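Local coordinates for glycerol Dehydrogenase (Unidentified, PDB 5XN8), which probably catalyses the NAD-dependent oxidation of glycerol to dihydroxyacetone, as a member of the iron-containing alcohol dehydrogenase family, at residues T19-Y24 against P147-M152; L127-T132 against E138-Y143; K216-A221 against E301-P306; G317-I322 against Q347-I352. All blocks are in the same frame, centred on the assembly; numbering follows the deposited sequence.

Contact 1 of 4, residues T19-Y24 against P147-M152; sequences TLFGAY and PDMVVM
M149 reaches from its strand to F21 and Y24 with the far half of its side chain. Its CB points toward 19-24, and CG sits anti to the carbonyl carbon (chi1 -74°), which starts the chain in that direction. CG continues straight, and M149 SD then comes alongside the base of the tyrosine, 4.1 Å from Y24 CB. A bend at the last torsion (chi3 73°) swings CE inward between the two aromatic residues. M149 CE lies 3.8 Å from Y24 CB and equally 3.8 Å from F21 CD2, at the edge of the phenyl ring near its plane. A long, unbranched thioether suits this place because its flexible end can fold in between the CB of Y24 and the ring edge of F21. Strand 149-153 runs between strands 10-14 and 111-115 in the six-stranded parallel sheet of the Rossmann-like, dinucleotide-binding half of the enzyme, and 19-24 packs over one face of that sheet. V151, two residues on and therefore on the same face as M149, brings both branches to F21: CG1 is 3.9 Å from F21 CB and CG2 4.0 Å from F21 CD2, approaching the ring obliquely. Beta-branched valine is at home in a strand and presents this short, broad surface. F21 also packs on V112 and I114 of the neighbouring strand and on V48 and L52 of helix 38-54, so it is buried among apolar side chains of sheet and helix. The phenol of Y24 leads away instead, and its OH makes a weak hydrogen bond to the carbonyl O of A191 in a second subunit.

Contact 2 of 4, residues L127-T132 against E138-Y143; sequences LSVIYT and EEYLIY
A two-stranded beta hairpin pairs S128 with L141 and I130 with E139 as antiparallel hydrogen-bonded pairs. S128 N donates to L141 O at 3.0 Å, and L141 N returns a bond to S128 O at 3.1 Å. Further along, I130 N binds E139 O at 3.0 Å. The register slips here into a classic beta bulge: I130 O accepts from E138 N at 2.9 Å and only weakly from E139 N at 3.4 Å, so two glutamates face one isoleucine. I130 and L141 share a face, I130 CG1 lying 3.8 Å from L141 CG; I130 also rests on I73 of helix 70-83, and L141 on Y106 of helix 94-107, where branched apolar chains suit. On this side too, S128 OG lies beside the backbone N (chi1 -73°), which places it at the edge of the Y143 ring, and Y143 OH donates to S128 OG at 2.8 Å; the small serine hydroxyl is bonded to D98 O as well, so two partners fix its rotation. E139 OE2 is hydrogen-bonded to H70 NE2. On the opposite face V129 CG2 lies 4.0 Å from Y140 CE1 at the ring edge. L127 and Y131 probably contact NAD, and the ring of Y131 forms a cation-pi pair with K95.

Contact 3 of 4, residues K216-A221 against E301-P306; sequences KARLAA and EKVGLP
R218 lays the aliphatic part of its side chain against the end of helix 290-303, at V303. The first two torsions are extended (chi1 -178°), carrying CD well clear of its own helix, and R218 CD comes to rest 3.4 Å from V303 O and 4.1 Å from V303 CB. The chain then bends at chi3 (76°), turning the guanidinium across the helix end instead of straight on past it. R218 NE stands 3.8 Å from K302 O, too far for a hydrogen bond, and approaches it obliquely; the last carbonyls of this helix are therefore touched rather than gripped. Their partial negative charge may still favour a cation nearby. The charged end finds its stronger partner within its own helix, where R218 NH2 forms a salt bridge with E215, while R218 NH1 makes a weak hydrogen bond to Q222. Arginine suits the position because its methylenes can pack while its head keeps these polar partners. V303 contributes compact apolar bulk through CB and its backbone, and K302 takes part mainly through its carbonyl, its amine end leading away. Just beyond, G304 has a positive phi of 108°, with backbone angles at which a CB would be jammed against V303 O, so glycine lets the chain leave the helix. Within the all-helical half of the subunit, helix 162-185 packs against both partners, R218 resting on V162 and V303 on V166. Q361 of a third subunit packs on R218, which puts the junction of helices 197-223 and 290-303 beside a subunit interface.

Contact 4 of 4, residues G317-I322 against Q347-I352; sequences GIDDKI and QVHAAI
I322 and I352 make the tight part of this contact, and D319 and H349 its looser, polar margin. I322 CD1 lies 3.6 Å from I352 CG2, and I322 CG2 is 3.7 Å from the same methyl, so both branches of I322 rest on one methyl of I352. Both residues point toward the opposite helix, and beta-branched chains of this width bridge the 10.5 Å between the axes of the two short helical segments. L309, L353 and F277 extend the apolar patch. I322 CG2 also reaches H349 CD2 at 3.7 Å, coming obliquely to the imidazole, so the histidine joins the oily part to the polar one. With CG anti to the backbone N (chi1 171°), the ring is swung across to helix 318-329, and H349 NE2 donates to D319 OD1 at 2.8 Å. The oxygen lies close to the ring plane and is met nearly along its C-O axis, although the bond bends to 140° at the hydrogen. The carboxylate and imidazole planes are turned steeply against each other. D319 stands in the first turn of its helix, where the helix N terminus would favour a negative charge, and that charge might in turn favour a protonated imidazole. This side is more exposed to solvent, yet V225 of a fourth subunit packs on H349. Far from the annotated sites, the contact joins successive helices of the all-helical domain of this dehydrogenase family, whose segments here make an angle of 131° between their N-to-C directions and are fastened by an isoleucine pair and a histidine-carboxylate hydrogen bond.

From the N terminus, the chain passes 19-24 and comes back to it only after 122 residues, at 147-152, where contact 1 closes a long loop holding most of the parallel sheet. Contact 2 falls within that loop: five intervening residues, the last already in the second strand, bring 138-143 back on 127-132, and the chain then runs directly into the strand of contact 1, their centres 24 Å apart. Contacts 3 and 4 follow in series, without crossing. Contact 3 spans 79 largely helical residues, and contact 4 only 24, between successive helices. The first two thus tie up the nucleotide-binding half, and the last two the helical half.

Contact 1 of 4, residues T19-Y24 against P147-M152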
loop_
_atom_site.group_PDB
_atom_site.type_symbol
_atom_site.label_atom_id
_atom_site.label_comp_id
_atom_site.label_asym_id
_atom_site.label_seq_id
_atom_site.Cartn_x
_atom_site.Cartn_y
_atom_site.Cartn_z
ATOM N N THR A 19 8.467 -47.048 -11.094
ATOM C CA THR A 19 8.424 -48.332 -10.388
ATOM C C THR A 19 7.297 -48.432 -9.339
ATOM O O THR A 19 7.116 -49.493 -8.740
ATOM C CB THR A 19 9.766 -48.597 -9.677
ATOM O OG1 THR A 19 10.140 -47.437 -8.917
ATOM C CG2 THR A 19 10.857 -48.934 -10.702
ATOM N N LEU A 20 6.551 -47.343 -9.118
ATOM C CA LEU A 20 5.460 -47.298 -8.137
ATOM C C LEU A 20 4.049 -47.196 -8.738
ATOM O O LEU A 20 3.066 -47.285 -7.998
ATOM C CB LEU A 20 5.680 -46.114 -7.180
ATOM C CG LEU A 20 6.860 -46.206 -6.216
ATOM C CD1 LEU A 20 7.034 -44.871 -5.498
ATOM C CD2 LEU A 20 6.674 -47.340 -5.215
ATOM N N PHE A 21 3.940 -47.024 -10.053
ATOM C CA PHE A 21 2.641 -46.790 -10.710
ATOM C C PHE A 21 1.844 -48.071 -10.966
ATOM O O PHE A 21 0.690 -47.992 -11.390
ATOM C CB PHE A 21 2.837 -45.986 -12.006
ATOM C CG PHE A 21 3.168 -46.822 -13.226
ATOM C CD1 PHE A 21 4.466 -47.279 -13.472
ATOM C CD2 PHE A 21 2.179 -47.120 -14.150
ATOM C CE1 PHE A 21 4.753 -48.032 -14.598
ATOM C CE2 PHE A 21 2.457 -47.887 -15.278
ATOM C CZ PHE A 21 3.747 -48.337 -15.507
ATOM N N GLY A 22 2.446 -49.234 -10.708
ATOM C CA GLY A 22 1.796 -50.519 -10.938
ATOM C C GLY A 22 0.506 -50.736 -10.165
ATOM O O GLY A 22 -0.412 -51.391 -10.664
ATOM N N ALA A 23 0.441 -50.195 -8.951
ATOM C CA ALA A 23 -0.760 -50.284 -8.109
ATOM C C ALA A 23 -1.993 -49.754 -8.833
ATOM O O ALA A 23 -3.041 -50.400 -8.847
ATOM C CB ALA A 23 -0.548 -49.521 -6.805
ATOM N N TYR A 24 -1.847 -48.593 -9.464
ATOM C CA TYR A 24 -2.948 -47.954 -10.178
ATOM C C TYR A 24 -3.165 -48.578 -11.557
ATOM O O TYR A 24 -4.303 -48.680 -12.019
ATOM C CB TYR A 24 -2.708 -46.449 -10.317
ATOM C CG TYR A 24 -2.499 -45.718 -8.999
ATOM C CD1 TYR A 24 -1.236 -45.629 -8.432
ATOM C CD2 TYR A 24 -3.559 -45.080 -8.339
ATOM C CE1 TYR A 24 -1.019 -44.937 -7.243
ATOM C CE2 TYR A 24 -3.363 -44.395 -7.152
ATOM C CZ TYR A 24 -2.090 -44.324 -6.600
ATOM O OH TYR A 24 -1.872 -43.641 -5.421
ATOM N N PRO A 147 -4.857 -39.686 -22.206
ATOM C CA PRO A 147 -4.230 -40.857 -21.581
ATOM C C PRO A 147 -4.857 -41.183 -20.229
ATOM O O PRO A 147 -5.208 -40.279 -19.473
ATOM C CB PRO A 147 -2.785 -40.413 -21.387
ATOM C CG PRO A 147 -2.554 -39.446 -22.487
ATOM C CD PRO A 147 -3.851 -38.729 -22.698
ATOM N N ASP A 148 -4.999 -42.469 -19.941
ATOM C CA ASP A 148 -5.595 -42.907 -18.689
ATOM C C ASP A 148 -4.662 -42.649 -17.507
ATOM O O ASP A 148 -5.135 -42.352 -16.410
ATOM C CB ASP A 148 -6.029 -44.374 -18.779
ATOM C CG ASP A 148 -7.045 -44.607 -19.899
ATOM O OD1 ASP A 148 -6.622 -44.595 -21.086
ATOM O OD2 ASP A 148 -8.257 -44.779 -19.586
ATOM N N MET A 149 -3.347 -42.727 -17.741
ATOM C CA MET A 149 -2.349 -42.372 -16.729
ATOM C C MET A 149 -1.182 -41.599 -17.330
ATOM O O MET A 149 -0.780 -41.859 -18.471
ATOM C CB MET A 149 -1.801 -43.622 -16.054
ATOM C CG MET A 149 -2.756 -44.282 -15.081
ATOM S SD MET A 149 -1.991 -45.748 -14.340
ATOM C CE MET A 149 -0.819 -44.974 -13.241
ATOM N N VAL A 150 -0.649 -40.655 -16.548
ATOM C CA VAL A 150 0.558 -39.903 -16.887
ATOM C C VAL A 150 1.502 -40.031 -15.696
ATOM O O VAL A 150 1.162 -39.606 -14.601
ATOM C CB VAL A 150 0.264 -38.409 -17.150
ATOM C CG1 VAL A 150 1.557 -37.632 -17.396
ATOM C CG2 VAL A 150 -0.704 -38.239 -18.321
ATOM N N VAL A 151 2.681 -40.616 -15.914
ATOM C CA VAL A 151 3.596 -40.959 -14.830
ATOM C C VAL A 151 4.928 -40.235 -15.020
ATOM O O VAL A 151 5.644 -40.475 -16.000
ATOM C CB VAL A 151 3.822 -42.481 -14.752
ATOM C CG1 VAL A 151 4.546 -42.853 -13.462
ATOM C CG2 VAL A 151 2.486 -43.218 -14.846
ATOM N N MET A 152 5.260 -39.368 -14.066
ATOM C CA MET A 152 6.431 -38.510 -14.146
ATOM C C MET A 152 7.413 -38.917 -13.055
ATOM O O MET A 152 7.223 -38.587 -11.887
ATOM C CB MET A 152 6.008 -37.046 -13.972
ATOM C CG MET A 152 4.884 -36.596 -14.898
ATOM S SD MET A 152 5.361 -36.579 -16.637
ATOM C CE MET A 152 6.464 -35.179 -16.690
#

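Contact 2 of 4, residues L127-T132 against E138-Y143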
loop_
_atom_site.group_PDB
_atom_site.type_symbol
_atom_site.label_atom_id
_atom_site.label_comp_id
_atom_site.label_asym_id
_atom_site.label_seq_id
_atom_site.Cartn_x
_atom_site.Cartn_y
_atom_site.Cartn_z
ATOM N N LEU A 127 -3.807 -35.921 -28.025
ATOM C CA LEU A 127 -3.219 -35.445 -29.260
ATOM C C LEU A 127 -1.987 -36.278 -29.597
ATOM O O LEU A 127 -1.202 -36.639 -28.711
ATOM C CB LEU A 127 -2.828 -33.974 -29.109
ATOM C CG LEU A 127 -2.109 -33.228 -30.258
ATOM C CD1 LEU A 127 -2.350 -31.726 -30.244
ATOM C CD2 LEU A 127 -0.594 -33.481 -30.206
ATOM N N SER A 128 -1.838 -36.570 -30.885
ATOM C CA SER A 128 -0.623 -37.163 -31.421
ATOM C C SER A 128 -0.187 -36.361 -32.640
ATOM O O SER A 128 -1.020 -35.976 -33.467
ATOM C CB SER A 128 -0.854 -38.625 -31.807
ATOM O OG SER A 128 -0.966 -39.447 -30.656
ATOM N N VAL A 129 1.116 -36.100 -32.736
ATOM C CA VAL A 129 1.697 -35.429 -33.896
ATOM C C VAL A 129 2.236 -36.516 -34.807
ATOM O O VAL A 129 3.213 -37.188 -34.463
ATOM C CB VAL A 129 2.818 -34.445 -33.502
ATOM C CG1 VAL A 129 3.210 -33.593 -34.701
ATOM C CG2 VAL A 129 2.379 -33.564 -32.335
ATOM N N ILE A 130 1.585 -36.688 -35.961
ATOM C CA ILE A 130 1.906 -37.756 -36.902
ATOM C C ILE A 130 2.909 -37.252 -37.949
ATOM O O ILE A 130 2.745 -36.173 -38.522
ATOM C CB ILE A 130 0.639 -38.318 -37.595
ATOM C CG1 ILE A 130 -0.335 -38.922 -36.571
ATOM C CG2 ILE A 130 0.997 -39.352 -38.669
ATOM C CD1 ILE A 130 0.224 -40.038 -35.715
ATOM N N TYR A 131 3.932 -38.071 -38.189
ATOM C CA TYR A 131 5.025 -37.781 -39.103
ATOM C C TYR A 131 5.083 -38.864 -40.171
ATOM O O TYR A 131 4.535 -39.950 -39.990
ATOM C CB TYR A 131 6.333 -37.773 -38.312
ATOM C CG TYR A 131 6.475 -36.585 -37.393
ATOM C CD1 TYR A 131 7.033 -35.401 -37.859
ATOM C CD2 TYR A 131 6.058 -36.638 -36.058
ATOM C CE1 TYR A 131 7.174 -34.296 -37.033
ATOM C CE2 TYR A 131 6.186 -35.537 -35.227
ATOM C CZ TYR A 131 6.744 -34.368 -35.721
ATOM O OH TYR A 131 6.886 -33.272 -34.908
ATOM N N THR A 132 5.734 -38.565 -41.301
ATOM C CA THR A 132 6.037 -39.599 -42.290
ATOM C C THR A 132 7.246 -40.382 -41.785
ATOM O O THR A 132 7.877 -39.978 -40.804
ATOM C CB THR A 132 6.298 -39.039 -43.694
ATOM O OG1 THR A 132 6.443 -40.152 -44.583
ATOM C CG2 THR A 132 7.532 -38.288 -43.755
ATOM N N GLU A 138 2.883 -34.767 -41.100
ATOM C CA GLU A 138 1.772 -35.233 -41.942
ATOM C C GLU A 138 0.423 -34.665 -41.480
ATOM O O GLU A 138 -0.269 -33.999 -42.254
ATOM C CB GLU A 138 1.732 -36.765 -41.941
ATOM C CG GLU A 138 0.855 -37.373 -43.022
ATOM C CD GLU A 138 0.800 -38.889 -42.956
ATOM O OE1 GLU A 138 1.788 -39.528 -42.536
ATOM O OE2 GLU A 138 -0.252 -39.452 -43.320
ATOM N N GLU A 139 0.053 -34.935 -40.227
ATOM C CA GLU A 139 -1.240 -34.506 -39.680
ATOM C C GLU A 139 -1.266 -34.549 -38.147
ATOM O O GLU A 139 -0.285 -34.951 -37.515
ATOM C CB GLU A 139 -2.370 -35.382 -40.252
ATOM C CG GLU A 139 -2.180 -36.878 -40.041
ATOM C CD GLU A 139 -3.349 -37.718 -40.532
ATOM O OE1 GLU A 139 -4.510 -37.357 -40.251
ATOM O OE2 GLU A 139 -3.108 -38.749 -41.202
ATOM N N TYR A 140 -2.390 -34.111 -37.574
ATOM C CA TYR A 140 -2.690 -34.264 -36.152
ATOM C C TYR A 140 -3.849 -35.241 -35.976
ATOM O O TYR A 140 -4.878 -35.102 -36.640
ATOM C CB TYR A 140 -3.130 -32.932 -35.542
ATOM C CG TYR A 140 -2.061 -31.874 -35.393
ATOM C CD1 TYR A 140 -0.924 -32.103 -34.613
ATOM C CD2 TYR A 140 -2.211 -30.620 -35.992
ATOM C CE1 TYR A 140 0.048 -31.118 -34.453
ATOM C CE2 TYR A 140 -1.247 -29.633 -35.839
ATOM C CZ TYR A 140 -0.125 -29.883 -35.070
ATOM O OH TYR A 140 0.811 -28.885 -34.924
ATOM N N LEU A 141 -3.688 -36.210 -35.075
ATOM C CA LEU A 141 -4.800 -37.046 -34.626
ATOM C C LEU A 141 -5.238 -36.586 -33.233
ATOM O O LEU A 141 -4.511 -36.754 -32.250
ATOM C CB LEU A 141 -4.408 -38.527 -34.595
ATOM C CG LEU A 141 -4.092 -39.171 -35.953
ATOM C CD1 LEU A 141 -3.786 -40.645 -35.740
ATOM C CD2 LEU A 141 -5.196 -38.973 -36.984
ATOM N N ILE A 142 -6.424 -35.993 -33.174
ATOM C CA ILE A 142 -7.045 -35.570 -31.926
ATOM C C ILE A 142 -7.977 -36.702 -31.508
ATOM O O ILE A 142 -8.824 -37.113 -32.289
ATOM C CB ILE A 142 -7.865 -34.271 -32.105
ATOM C CG1 ILE A 142 -7.017 -33.164 -32.749
ATOM C CG2 ILE A 142 -8.456 -33.816 -30.772
ATOM C CD1 ILE A 142 -7.848 -32.118 -33.472
ATOM N N TYR A 143 -7.813 -37.189 -30.281
ATOM C CA TYR A 143 -8.607 -38.292 -29.753
ATOM C C TYR A 143 -9.753 -37.796 -28.873
ATOM O O TYR A 143 -9.681 -36.692 -28.312
ATOM C CB TYR A 143 -7.737 -39.254 -28.945
ATOM C CG TYR A 143 -6.507 -39.689 -29.689
ATOM C CD1 TYR A 143 -6.613 -40.383 -30.893
ATOM C CD2 TYR A 143 -5.233 -39.365 -29.221
ATOM C CE1 TYR A 143 -5.483 -40.772 -31.599
ATOM C CE2 TYR A 143 -4.104 -39.743 -29.911
ATOM C CZ TYR A 143 -4.227 -40.443 -31.098
ATOM O OH TYR A 143 -3.098 -40.810 -31.778
#

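Contact 3 of 4, residues K216-A221 against E301-P306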
loop_
_atom_site.group_PDB
_atom_site.type_symbol
_atom_site.label_atom_id
_atom_site.label_comp_id
_atom_site.label_asym_id
_atom_site.label_seq_id
_atom_site.Cartn_x
_atom_site.Cartn_y
_atom_site.Cartn_z
ATOM N N LYS A 216 15.272 -21.757 -9.512
ATOM C CA LYS A 216 15.654 -22.787 -8.521
ATOM C C LYS A 216 15.626 -24.184 -9.115
ATOM O O LYS A 216 16.451 -25.025 -8.758
ATOM C CB LYS A 216 14.749 -22.751 -7.292
ATOM C CG LYS A 216 14.929 -21.517 -6.422
ATOM C CD LYS A 216 14.048 -21.562 -5.187
ATOM C CE LYS A 216 12.584 -21.258 -5.472
ATOM N NZ LYS A 216 11.764 -21.464 -4.233
ATOM N N ALA A 217 14.664 -24.427 -10.009
ATOM C CA ALA A 217 14.532 -25.707 -10.699
ATOM C C ALA A 217 15.658 -25.965 -11.699
ATOM O O ALA A 217 16.232 -27.063 -11.726
ATOM C CB ALA A 217 13.196 -25.779 -11.405
ATOM N N ARG A 218 15.965 -24.959 -12.524
ATOM C CA ARG A 218 17.012 -25.074 -13.538
ATOM C C ARG A 218 18.371 -25.454 -12.961
ATOM O O ARG A 218 19.098 -26.238 -13.560
ATOM C CB ARG A 218 17.169 -23.749 -14.302
ATOM C CG ARG A 218 18.205 -23.788 -15.411
ATOM C CD ARG A 218 18.372 -22.430 -16.050
ATOM N NE ARG A 218 19.149 -21.528 -15.205
ATOM C CZ ARG A 218 20.473 -21.553 -15.069
ATOM N NH1 ARG A 218 21.224 -22.438 -15.735
ATOM N NH2 ARG A 218 21.056 -20.677 -14.246
ATOM N N LEU A 219 18.701 -24.897 -11.801
ATOM C CA LEU A 219 19.975 -25.173 -11.143
ATOM C C LEU A 219 20.019 -26.575 -10.546
ATOM O O LEU A 219 21.058 -27.229 -10.593
ATOM C CB LEU A 219 20.269 -24.124 -10.068
ATOM C CG LEU A 219 20.491 -22.709 -10.625
ATOM C CD1 LEU A 219 20.547 -21.703 -9.491
ATOM C CD2 LEU A 219 21.757 -22.603 -11.473
ATOM N N ALA A 220 18.900 -27.018 -9.973
ATOM C CA ALA A 220 18.745 -28.399 -9.526
ATOM C C ALA A 220 18.872 -29.365 -10.698
ATOM O O ALA A 220 19.544 -30.392 -10.595
ATOM C CB ALA A 220 17.392 -28.590 -8.837
ATOM N N ALA A 221 18.207 -29.031 -11.804
ATOM C CA ALA A 221 18.329 -29.793 -13.046
ATOM C C ALA A 221 19.752 -29.771 -13.605
ATOM O O ALA A 221 20.230 -30.782 -14.107
ATOM C CB ALA A 221 17.356 -29.266 -14.077
ATOM N N GLU A 301 16.003 -14.698 -20.636
ATOM C CA GLU A 301 17.469 -14.500 -20.574
ATOM C C GLU A 301 18.117 -15.322 -19.469
ATOM O O GLU A 301 19.171 -15.932 -19.665
ATOM C CB GLU A 301 17.817 -13.024 -20.360
ATOM C CG GLU A 301 19.312 -12.733 -20.125
ATOM C CD GLU A 301 19.640 -11.257 -20.050
ATOM O OE1 GLU A 301 18.750 -10.473 -19.637
ATOM O OE2 GLU A 301 20.777 -10.857 -20.392
ATOM N N LYS A 302 17.470 -15.311 -18.312
ATOM C CA LYS A 302 17.967 -15.925 -17.084
ATOM C C LYS A 302 18.032 -17.433 -17.204
ATOM O O LYS A 302 19.018 -18.032 -16.785
ATOM C CB LYS A 302 17.040 -15.495 -15.945
ATOM C CG LYS A 302 17.359 -15.885 -14.524
ATOM C CD LYS A 302 16.521 -15.026 -13.558
ATOM C CE LYS A 302 15.019 -15.349 -13.579
ATOM N NZ LYS A 302 14.163 -14.129 -13.623
ATOM N N VAL A 303 17.007 -18.048 -17.799
ATOM C CA VAL A 303 16.976 -19.508 -17.953
ATOM C C VAL A 303 17.703 -20.020 -19.215
ATOM O O VAL A 303 18.171 -21.166 -19.230
ATOM C CB VAL A 303 15.543 -20.100 -17.865
ATOM C CG1 VAL A 303 14.856 -19.721 -16.545
ATOM C CG2 VAL A 303 14.675 -19.760 -19.074
ATOM N N GLY A 304 17.774 -19.196 -20.261
ATOM C CA GLY A 304 18.447 -19.562 -21.516
ATOM C C GLY A 304 17.534 -19.827 -22.698
ATOM O O GLY A 304 17.754 -20.764 -23.462
ATOM N N LEU A 305 16.516 -18.983 -22.861
ATOM C CA LEU A 305 15.556 -19.085 -23.958
ATOM C C LEU A 305 15.744 -17.919 -24.923
ATOM O O LEU A 305 16.089 -16.823 -24.496
ATOM C CB LEU A 305 14.129 -19.083 -23.409
ATOM C CG LEU A 305 13.668 -20.362 -22.713
ATOM C CD1 LEU A 305 12.404 -20.084 -21.905
ATOM C CD2 LEU A 305 13.439 -21.480 -23.724
ATOM N N PRO A 306 15.514 -18.145 -26.228
ATOM C CA PRO A 306 15.816 -17.111 -27.234
ATOM C C PRO A 306 14.890 -15.907 -27.186
ATOM O O PRO A 306 13.679 -16.080 -27.189
ATOM C CB PRO A 306 15.644 -17.853 -28.560
ATOM C CG PRO A 306 14.702 -18.936 -28.257
ATOM C CD PRO A 306 15.018 -19.376 -26.859
#

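Contact 4 of 4, residues G317-I322 against Q347-I352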
loop_
_atom_site.group_PDB
_atom_site.type_symbol
_atom_site.label_atom_id
_atom_site.label_comp_id
_atom_site.label_asym_id
_atom_site.label_seq_id
_atom_site.Cartn_x
_atom_site.Cartn_y
_atom_site.Cartn_z
ATOM N N GLY A 317 18.769 -12.065 -44.516
ATOM C CA GLY A 317 17.513 -12.002 -45.266
ATOM C C GLY A 317 16.273 -11.882 -44.404
ATOM O O GLY A 317 15.234 -12.447 -44.736
ATOM N N ILE A 318 16.384 -11.127 -43.308
ATOM C CA ILE A 318 15.351 -11.059 -42.256
ATOM C C ILE A 318 13.982 -10.606 -42.761
ATOM O O ILE A 318 12.975 -11.250 -42.461
ATOM C CB ILE A 318 15.798 -10.149 -41.067
ATOM C CG1 ILE A 318 16.980 -10.782 -40.326
ATOM C CG2 ILE A 318 14.636 -9.826 -40.122
ATOM C CD1 ILE A 318 16.639 -11.975 -39.447
ATOM N N ASP A 319 13.941 -9.509 -43.513
ATOM C CA ASP A 319 12.671 -8.941 -43.965
ATOM C C ASP A 319 11.855 -9.952 -44.773
ATOM O O ASP A 319 10.677 -10.175 -44.480
ATOM C CB ASP A 319 12.902 -7.669 -44.795
ATOM C CG ASP A 319 11.621 -6.862 -45.008
ATOM O OD1 ASP A 319 10.780 -6.794 -44.085
ATOM O OD2 ASP A 319 11.450 -6.283 -46.097
ATOM N N ASP A 320 12.493 -10.583 -45.761
ATOM C CA ASP A 320 11.817 -11.560 -46.616
ATOM C C ASP A 320 11.397 -12.822 -45.836
ATOM O O ASP A 320 10.275 -13.309 -46.005
ATOM C CB ASP A 320 12.704 -11.932 -47.816
ATOM C CG ASP A 320 11.924 -12.568 -48.977
ATOM O OD1 ASP A 320 10.675 -12.671 -48.894
ATOM O OD2 ASP A 320 12.574 -12.986 -49.974
ATOM N N LYS A 321 12.288 -13.335 -44.983
ATOM C CA LYS A 321 12.009 -14.555 -44.215
ATOM C C LYS A 321 10.914 -14.375 -43.168
ATOM O O LYS A 321 10.102 -15.284 -42.965
ATOM C CB LYS A 321 13.274 -15.077 -43.537
ATOM C CG LYS A 321 14.269 -15.690 -44.505
ATOM C CD LYS A 321 15.543 -16.087 -43.789
ATOM C CE LYS A 321 16.632 -16.509 -44.752
ATOM N NZ LYS A 321 17.933 -16.612 -44.047
ATOM N N ILE A 322 10.906 -13.230 -42.488
ATOM C CA ILE A 322 9.870 -12.933 -41.497
ATOM C C ILE A 322 8.523 -12.678 -42.167
ATOM O O ILE A 322 7.484 -13.009 -41.596
ATOM C CB ILE A 322 10.289 -11.772 -40.550
ATOM C CG1 ILE A 322 11.481 -12.206 -39.689
ATOM C CG2 ILE A 322 9.136 -11.316 -39.650
ATOM C CD1 ILE A 322 11.266 -13.481 -38.890
ATOM N N GLN A 347 0.851 -7.416 -39.520
ATOM C CA GLN A 347 0.940 -7.108 -38.090
ATOM C C GLN A 347 1.681 -8.202 -37.296
ATOM O O GLN A 347 2.210 -7.907 -36.222
ATOM C CB GLN A 347 -0.429 -6.736 -37.501
ATOM C CG GLN A 347 -1.118 -7.756 -36.613
ATOM C CD GLN A 347 -2.492 -7.288 -36.136
ATOM O OE1 GLN A 347 -3.202 -6.549 -36.851
ATOM N NE2 GLN A 347 -2.900 -7.726 -34.924
ATOM N N VAL A 348 1.720 -9.435 -37.809
ATOM C CA VAL A 348 2.619 -10.475 -37.256
ATOM C C VAL A 348 4.097 -10.209 -37.641
ATOM O O VAL A 348 4.989 -10.393 -36.818
ATOM C CB VAL A 348 2.172 -11.911 -37.663
ATOM C CG1 VAL A 348 3.242 -12.972 -37.404
ATOM C CG2 VAL A 348 0.902 -12.289 -36.927
ATOM N N HIS A 349 4.342 -9.806 -38.886
ATOM C CA HIS A 349 5.680 -9.390 -39.340
ATOM C C HIS A 349 6.188 -8.262 -38.425
ATOM O O HIS A 349 7.284 -8.350 -37.872
ATOM C CB HIS A 349 5.608 -8.968 -40.824
ATOM C CG HIS A 349 6.848 -8.317 -41.368
ATOM N ND1 HIS A 349 7.071 -6.960 -41.288
ATOM C CD2 HIS A 349 7.884 -8.829 -42.080
ATOM C CE1 HIS A 349 8.212 -6.667 -41.890
ATOM N NE2 HIS A 349 8.733 -7.786 -42.370
ATOM N N ALA A 350 5.348 -7.250 -38.241
ATOM C CA ALA A 350 5.607 -6.121 -37.340
ATOM C C ALA A 350 5.982 -6.531 -35.926
ATOM O O ALA A 350 6.971 -6.044 -35.356
ATOM C CB ALA A 350 4.386 -5.215 -37.289
ATOM N N ALA A 351 5.178 -7.420 -35.353
ATOM C CA ALA A 351 5.390 -7.873 -33.988
ATOM C C ALA A 351 6.714 -8.622 -33.835
ATOM O O ALA A 351 7.462 -8.370 -32.888
ATOM C CB ALA A 351 4.231 -8.743 -33.544
ATOM N N ILE A 352 7.006 -9.518 -34.773
ATOM C CA ILE A 352 8.245 -10.308 -34.743
ATOM C C ILE A 352 9.493 -9.406 -34.801
ATOM O O ILE A 352 10.432 -9.608 -34.024
ATOM C CB ILE A 352 8.254 -11.389 -35.862
ATOM C CG1 ILE A 352 7.233 -12.485 -35.533
ATOM C CG2 ILE A 352 9.635 -12.015 -36.045
ATOM C CD1 ILE A 352 6.792 -13.301 -36.738
#